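Lysine specific cysteine protease (Porphyromonas gingivalis, PDB 3M1H) cleaves peptide bonds after lysine as a secreted protease that may act as a virulence factor, the K3 cleaved adhesin domain of which is the part crystallised here. Local coordinates at residues Y55-G60 and D164-N169. Residues are numbered along the deposited sequence; the frame is centred on the assembly and turned at random.
Sequences YINFEG and DFFWIN. Unlike the reference sequence in segment 55-60: Tyr-55 (reference His).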
loop_
_atom_site.group_PDB
_atom_site.type_symbol
_atom_site.label_atom_id
_atom_site.label_comp_id
_atom_site.label_asym_id
_atom_site.label_seq_id
_atom_site.Cartn_x
_atom_site.Cartn_y
_atom_site.Cartn_z
ATOM N N TYR A 55 -10.061 8.854 -2.082
ATOM C CA TYR A 55 -10.580 10.211 -2.322
ATOM C C TYR A 55 -9.456 11.082 -2.796
ATOM O O TYR A 55 -8.400 11.077 -2.170
ATOM C CB TYR A 55 -11.194 10.801 -1.041
ATOM C CG TYR A 55 -11.882 12.140 -1.202
ATOM C CD1 TYR A 55 -13.270 12.198 -1.333
ATOM C CD2 TYR A 55 -11.160 13.334 -1.219
ATOM C CE1 TYR A 55 -13.918 13.416 -1.473
ATOM C CE2 TYR A 55 -11.802 14.582 -1.358
ATOM C CZ TYR A 55 -13.196 14.597 -1.501
ATOM O OH TYR A 55 -13.830 15.830 -1.630
ATOM N N ILE A 56 -9.673 11.834 -3.885
ATOM C CA ILE A 56 -8.665 12.708 -4.454
ATOM C C ILE A 56 -9.168 14.145 -4.416
ATOM O O ILE A 56 -10.279 14.416 -4.912
ATOM C CB ILE A 56 -8.317 12.315 -5.926
ATOM C CG1 ILE A 56 -7.800 10.886 -5.958
ATOM C CG2 ILE A 56 -7.274 13.228 -6.492
ATOM C CD1 ILE A 56 -7.502 10.304 -7.331
ATOM N N ASN A 57 -8.399 15.039 -3.816
ATOM C CA ASN A 57 -8.787 16.461 -3.767
ATOM C C ASN A 57 -8.998 16.998 -5.184
ATOM O O ASN A 57 -8.293 16.621 -6.109
ATOM C CB ASN A 57 -7.774 17.309 -3.003
ATOM C CG ASN A 57 -7.891 17.149 -1.481
ATOM O OD1 ASN A 57 -8.909 16.718 -0.951
ATOM N ND2 ASN A 57 -6.824 17.508 -0.794
ATOM N N PHE A 58 -10.011 17.859 -5.315
ATOM C CA PHE A 58 -10.437 18.483 -6.584
ATOM C C PHE A 58 -11.065 17.479 -7.558
ATOM O O PHE A 58 -11.301 17.842 -8.715
ATOM C CB PHE A 58 -9.303 19.254 -7.275
ATOM C CG PHE A 58 -8.810 20.476 -6.503
ATOM C CD1 PHE A 58 -9.346 21.746 -6.737
ATOM C CD2 PHE A 58 -7.779 20.361 -5.587
ATOM C CE1 PHE A 58 -8.873 22.861 -6.047
ATOM C CE2 PHE A 58 -7.285 21.476 -4.889
ATOM C CZ PHE A 58 -7.826 22.727 -5.118
ATOM N N GLU A 59 -11.327 16.246 -7.113
ATOM C CA GLU A 59 -11.968 15.213 -7.938
ATOM C C GLU A 59 -13.124 14.555 -7.232
ATOM O O GLU A 59 -14.248 14.588 -7.739
ATOM C CB GLU A 59 -10.965 14.162 -8.415
ATOM C CG GLU A 59 -9.850 14.783 -9.233
ATOM C CD GLU A 59 -8.891 13.770 -9.837
ATOM O OE1 GLU A 59 -9.327 12.606 -10.032
ATOM O OE2 GLU A 59 -7.714 14.152 -10.115
ATOM N N GLY A 60 -12.863 13.959 -6.068
ATOM C CA GLY A 60 -13.895 13.351 -5.259
ATOM C C GLY A 60 -13.567 11.921 -4.917
ATOM O O GLY A 60 -12.422 11.501 -5.113
ATOM N N ASP A 164 -14.122 7.069 -0.133
ATOM C CA ASP A 164 -14.461 8.328 0.506
ATOM C C ASP A 164 -13.798 8.575 1.846
ATOM O O ASP A 164 -14.409 9.133 2.758
ATOM C CB ASP A 164 -15.990 8.417 0.633
ATOM C CG ASP A 164 -16.502 9.840 0.697
ATOM O OD1 ASP A 164 -15.785 10.821 0.385
ATOM O OD2 ASP A 164 -17.695 9.944 1.060
ATOM N N PHE A 165 -12.517 8.202 1.963
ATOM C CA PHE A 165 -11.683 8.633 3.100
ATOM C C PHE A 165 -10.597 9.563 2.556
ATOM O O PHE A 165 -10.890 10.750 2.257
ATOM C CB PHE A 165 -11.237 7.438 3.965
ATOM C CG PHE A 165 -12.418 6.784 4.651
ATOM C CD1 PHE A 165 -12.931 7.338 5.806
ATOM C CD2 PHE A 165 -13.048 5.676 4.090
ATOM C CE1 PHE A 165 -14.059 6.768 6.434
ATOM C CE2 PHE A 165 -14.180 5.103 4.705
ATOM C CZ PHE A 165 -14.678 5.659 5.885
ATOM N N PHE A 166 -9.350 9.100 2.394
ATOM C CA PHE A 166 -8.385 9.928 1.700
ATOM C C PHE A 166 -7.333 9.075 0.969
ATOM O O PHE A 166 -7.626 8.591 -0.086
ATOM C CB PHE A 166 -7.802 11.008 2.625
ATOM C CG PHE A 166 -7.049 12.084 1.910
ATOM C CD1 PHE A 166 -7.636 12.764 0.861
ATOM C CD2 PHE A 166 -5.743 12.432 2.266
ATOM C CE1 PHE A 166 -6.967 13.761 0.204
ATOM C CE2 PHE A 166 -5.064 13.445 1.609
ATOM C CZ PHE A 166 -5.687 14.117 0.561
ATOM N N TRP A 167 -6.133 8.887 1.522
ATOM C CA TRP A 167 -5.131 7.987 0.924
ATOM C C TRP A 167 -4.558 7.085 2.006
ATOM O O TRP A 167 -4.546 7.479 3.189
ATOM C CB TRP A 167 -3.972 8.759 0.297
ATOM C CG TRP A 167 -4.282 9.662 -0.861
ATOM C CD1 TRP A 167 -4.931 10.858 -0.856
ATOM C CD2 TRP A 167 -3.872 9.433 -2.200
ATOM N NE1 TRP A 167 -4.954 11.410 -2.133
ATOM C CE2 TRP A 167 -4.329 10.520 -2.979
ATOM C CE3 TRP A 167 -3.185 8.382 -2.830
ATOM C CZ2 TRP A 167 -4.085 10.596 -4.342
ATOM C CZ3 TRP A 167 -2.940 8.465 -4.186
ATOM C CH2 TRP A 167 -3.408 9.562 -4.925
ATOM N N ILE A 168 -4.147 5.883 1.589
ATOM C CA ILE A 168 -3.325 4.960 2.377
ATOM C C ILE A 168 -1.872 5.074 1.878
ATOM O O ILE A 168 -1.633 5.180 0.669
ATOM C CB ILE A 168 -3.866 3.537 2.364
ATOM C CG1 ILE A 168 -3.022 2.652 3.294
ATOM C CG2 ILE A 168 -3.933 2.932 0.975
ATOM C CD1 ILE A 168 -3.741 1.310 3.605
ATOM N N ASN A 169 -0.934 5.051 2.816
ATOM C CA ASN A 169 0.497 5.125 2.520
ATOM C C ASN A 169 1.232 3.879 2.996
ATOM O O ASN A 169 0.909 3.319 4.046
ATOM C CB ASN A 169 1.129 6.294 3.233
ATOM C CG ASN A 169 0.565 7.627 2.868
ATOM O OD1 ASN A 169 0.246 7.882 1.725
ATOM N ND2 ASN A 169 0.496 8.517 3.839
HETATM O O HOH W 1 -5.524 14.216 -3.262
#
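With CG anti to the backbone N (chi1 -174°), Tyr-55 sets its ring alongside the carboxylate of Asp-164; Phe-166 CG is likewise anti to its backbone N (chi1 -167°), and CD1 of that ring comes to 3.6 Å from Tyr-55 O. Tyr-55 CD1 lies 3.3 Å from Asp-164 OD1, the two side chains pointing the same way with their planes 23° apart. On the other ortho carbon, Tyr-55 CD2 packs against Phe-166 CD1 at 4.1 Å. One direct hydrogen bond joins the segments, from Tyr-55 N to Phe-166 O (3.2 Å); it reaches a lone pair in the carbonyl plane but is bent. Asn-57 crosses Phe-166 roughly perpendicularly, its OD1 3.7 Å from CE1, while Trp-167 CD1 lies over the centre of one face of the Phe-166 ring. A water bridges the segments, accepting from Asn-57 N and, in the indole plane, from Trp-167 NE1 (3.1 Å). Beyond it, Ile-56 CG1 touches Trp-167 CZ2. Arg-133 gathers the polar groups at this side: it forms a salt bridge with Asp-164 and a cation-pi contact with Tyr-55, and its backbone N binds Asn-57 OD1. The 55-56/60-61 hairpin, closed by a classic bulge at Glu-59 and Gly-60 facing Ile-56, docks where strand 167-177 begins, as that strand enters the jelly-roll sheet between strands 50-53 and 79-87.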